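Local coordinates for phosphonomutase (Burkholderia cenocepacia J2315, PDB 4MG4), which belongs to the phosphoenolpyruvate phosphomutase family of proteins, built on a TIM-barrel fold, at residues Asn158-Val163 / Gly194-Gly199. Residues are numbered along the deposited sequence; the frame is centred on the assembly and turned at random.
Sequences NARTDV and GLFVPG
The carbonyl O of Phe-196 is gripped from Arg-160 and Thr-161 together: Thr-161 N donates to it over 2.9 Å, nearly in line with the C=O, and Arg-160 CA adds a CA-H...O contact. Two more backbone bonds, Phe-196 N to Ala-159 O and Ala-159 N to Gly-194 O, complete the parallel register. Beyond the Thr-161 bond the chains stay tied through a water, which donates to Thr-161 O and to Pro-198 O, at 2.7 Å from each.

On the face carrying Asn-158, Arg-160 and Phe-196, the Arg-160 chain runs extended alongside the ring, its CD 3.8 Å from Phe-196 CD2, with the guanidinium turned 85° to the ring plane. Pro-198 wedges against both groups: its CD sits over the centre of the Phe-196 ring, 3.7 Å above the plane, while its CG lies over one guanidinium face, 3.5 Å from Arg-160 NE. That nitrogen makes a salt bridge in the guanidinium plane to the syn lone pair of Asp-162 OD1 (2.8 Å, 166° at the hydrogen), which helps fix the rotation of the group; Phe-165 adds a cation-pi contact. Asn-158, with CG anti to its backbone N (chi1 -165°), brings OD1 to 3.3 Å from Gly-194 C, close against the backbone of a residue that has no side chain. Its buried ND2 is satisfied by Asn-120 on the adjacent strand 118-122 and by Asn-218 on strand 217-220, beyond strand 194-196. Thr-161 CG2 touches Val-197 CG2, while its OG1 bonds to Asp-123.

The pair closes a beta-alpha-beta unit of the eight-stranded barrel: strand 156-160 crosses through helix 174-190 to strand 194-196. Leu-195 and Thr-161 touch that helix at Ala-184 and Arg-183, whereas Phe-196 reaches strands 217-220 and 238-240.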
ATOM      1  N   ASN A 158     -21.279  -5.177  12.054  1.00  8.73           N
ATOM      2  CA  ASN A 158     -21.854  -3.925  11.545  1.00  8.35           C
ATOM      3  C   ASN A 158     -22.545  -4.311  10.231  1.00  8.62           C
ATOM      4  O   ASN A 158     -21.898  -4.578   9.250  1.00  8.65           O
ATOM      5  CB  ASN A 158     -20.750  -2.901  11.320  1.00  8.46           C
ATOM      6  CG  ASN A 158     -21.258  -1.482  11.138  1.00  8.66           C
ATOM      7  OD1 ASN A 158     -22.240  -1.067  11.751  1.00  9.29           O
ATOM      8  ND2 ASN A 158     -20.508  -0.694  10.368  1.00  8.35           N
ATOM      9  N   ALA A 159     -23.885  -4.371  10.225  1.00  8.54           N
ATOM     10  CA  ALA A 159     -24.663  -4.806   9.070  1.00  8.66           C
ATOM     11  C   ALA A 159     -24.876  -3.631   8.155  1.00  8.96           C
ATOM     12  O   ALA A 159     -25.513  -2.643   8.542  1.00  9.64           O
ATOM     13  CB  ALA A 159     -26.040  -5.391   9.488  1.00  8.67           C
ATOM     14  N   ARG A 160     -24.275  -3.703   6.969  1.00  9.49           N
ATOM     15  CA  ARG A 160     -24.399  -2.687   5.959  1.00  9.92           C
ATOM     16  C   ARG A 160     -25.605  -2.983   5.093  1.00 10.19           C
ATOM     17  O   ARG A 160     -25.794  -4.106   4.628  1.00 10.95           O
ATOM     18  CB  ARG A 160     -23.161  -2.735   5.076  1.00 10.69           C
ATOM     19  CG  ARG A 160     -23.274  -1.789   3.911  1.00 11.46           C
ATOM     20  CD  ARG A 160     -21.968  -1.658   3.148  1.00 11.80           C
ATOM     21  NE  ARG A 160     -22.201  -1.028   1.868  1.00 13.16           N
ATOM     22  CZ  ARG A 160     -21.264  -0.383   1.144  1.00 16.46           C
ATOM     23  NH1 ARG A 160     -20.024  -0.249   1.607  1.00 16.86           N
ATOM     24  NH2 ARG A 160     -21.598   0.164  -0.030  1.00 17.71           N
ATOM     25  N   THR A 161     -26.449  -1.991   4.929  1.00 10.30           N
ATOM     26  CA  THR A 161     -27.573  -2.101   3.998  1.00 10.78           C
ATOM     27  C   THR A 161     -27.371  -1.134   2.854  1.00 12.05           C
ATOM     28  O   THR A 161     -26.965   0.016   3.075  1.00 12.37           O
ATOM     29  CB  THR A 161     -28.969  -1.911   4.636  1.00 10.71           C
ATOM     30  OG1 THR A 161     -29.951  -2.153   3.634  1.00 10.99           O
ATOM     31  CG2 THR A 161     -29.194  -0.555   5.248  1.00 10.70           C
ATOM     32  N   ASP A 162     -27.596  -1.623   1.637  1.00 12.07           N
ATOM     33  CA  ASP A 162     -27.414  -0.792   0.455  1.00 13.08           C
ATOM     34  C   ASP A 162     -28.667  -0.107  -0.064  1.00 13.65           C
ATOM     35  O   ASP A 162     -28.647   0.399  -1.187  1.00 15.30           O
ATOM     36  CB  ASP A 162     -26.733  -1.614  -0.610  1.00 14.45           C
ATOM     37  CG  ASP A 162     -25.255  -1.811  -0.347  1.00 15.21           C
ATOM     38  OD1 ASP A 162     -24.625  -1.065   0.426  1.00 17.06           O
ATOM     39  OD2 ASP A 162     -24.688  -2.734  -0.954  1.00 20.49           O
ATOM     40  N   VAL A 163     -29.733  -0.036   0.727  1.00 13.02           N
ATOM     41  CA  VAL A 163     -30.994   0.583   0.276  1.00 13.42           C
ATOM     42  C   VAL A 163     -30.746   1.952  -0.310  1.00 14.85           C
ATOM     43  O   VAL A 163     -31.271   2.269  -1.403  1.00 15.07           O
ATOM     44  CB  VAL A 163     -32.040   0.664   1.410  1.00 13.42           C
ATOM     45  CG1 VAL A 163     -33.275   1.495   1.003  1.00 13.48           C
ATOM     46  CG2 VAL A 163     -32.478  -0.730   1.779  1.00 13.59           C
ATOM     47  N   GLY A 194     -24.514  -3.275  14.809  1.00  8.85           N
ATOM     48  CA  GLY A 194     -24.584  -1.927  14.288  1.00  8.95           C
ATOM     49  C   GLY A 194     -25.225  -1.934  12.924  1.00  8.47           C
ATOM     50  O   GLY A 194     -25.365  -2.955  12.296  1.00  8.20           O
ATOM     51  N   LEU A 195     -25.688  -0.772  12.482  1.00  8.53           N
ATOM     52  CA  LEU A 195     -26.275  -0.612  11.146  1.00  9.38           C
ATOM     53  C   LEU A 195     -25.471   0.425  10.394  1.00  9.11           C
ATOM     54  O   LEU A 195     -25.323   1.555  10.893  1.00  9.79           O
ATOM     55  CB  LEU A 195     -27.706  -0.094  11.242  1.00 10.14           C
ATOM     56  CG  LEU A 195     -28.489   0.117   9.950  1.00 10.96           C
ATOM     57  CD1 LEU A 195     -28.808  -1.271   9.353  1.00 11.46           C
ATOM     58  CD2 LEU A 195     -29.693   0.989  10.257  1.00 11.14           C
ATOM     59  N   PHE A 196     -24.998   0.103   9.209  1.00  9.05           N
ATOM     60  CA  PHE A 196     -24.284   1.024   8.346  1.00  9.62           C
ATOM     61  C   PHE A 196     -25.163   1.314   7.085  1.00 10.31           C
ATOM     62  O   PHE A 196     -25.589   0.395   6.378  1.00  9.65           O
ATOM     63  CB  PHE A 196     -22.927   0.426   7.958  1.00  9.64           C
ATOM     64  CG  PHE A 196     -22.098   1.244   6.994  1.00 10.10           C
ATOM     65  CD1 PHE A 196     -22.093   2.638   7.048  1.00 10.26           C
ATOM     66  CD2 PHE A 196     -21.267   0.620   6.101  1.00 10.05           C
ATOM     67  CE1 PHE A 196     -21.233   3.389   6.225  1.00 10.63           C
ATOM     68  CE2 PHE A 196     -20.477   1.343   5.226  1.00 10.38           C
ATOM     69  CZ  PHE A 196     -20.470   2.735   5.294  1.00 10.72           C
ATOM     70  N   VAL A 197     -25.464   2.599   6.869  1.00 10.20           N
ATOM     71  CA  VAL A 197     -26.324   3.051   5.774  1.00 11.31           C
ATOM     72  C   VAL A 197     -25.524   4.042   4.882  1.00 12.08           C
ATOM     73  O   VAL A 197     -25.718   5.253   4.985  1.00 12.59           O
ATOM     74  CB  VAL A 197     -27.637   3.695   6.292  1.00 11.84           C
ATOM     75  CG1 VAL A 197     -28.576   3.961   5.107  1.00 12.59           C
ATOM     76  CG2 VAL A 197     -28.290   2.761   7.279  1.00 11.99           C
ATOM     77  N   PRO A 198     -24.647   3.528   4.024  1.00 11.96           N
ATOM     78  CA  PRO A 198     -23.953   4.418   3.102  1.00 13.22           C
ATOM     79  C   PRO A 198     -24.870   5.026   2.090  1.00 13.79           C
ATOM     80  O   PRO A 198     -25.967   4.493   1.813  1.00 16.16           O
ATOM     81  CB  PRO A 198     -22.927   3.488   2.441  1.00 13.05           C
ATOM     82  CG  PRO A 198     -23.480   2.116   2.550  1.00 13.19           C
ATOM     83  CD  PRO A 198     -24.173   2.137   3.882  1.00 12.08           C
ATOM     84  N   GLY A 199     -24.454   6.158   1.550  1.00 13.06           N
ATOM     85  CA  GLY A 199     -25.254   6.820   0.556  1.00 14.19           C
ATOM     86  C   GLY A 199     -26.319   7.720   1.086  1.00 14.32           C
ATOM     87  O   GLY A 199     -26.999   8.381   0.316  1.00 17.66           O
TER
HETATM   88  O   HOH W   1     -27.619   2.429   2.028  1.00 10.59           O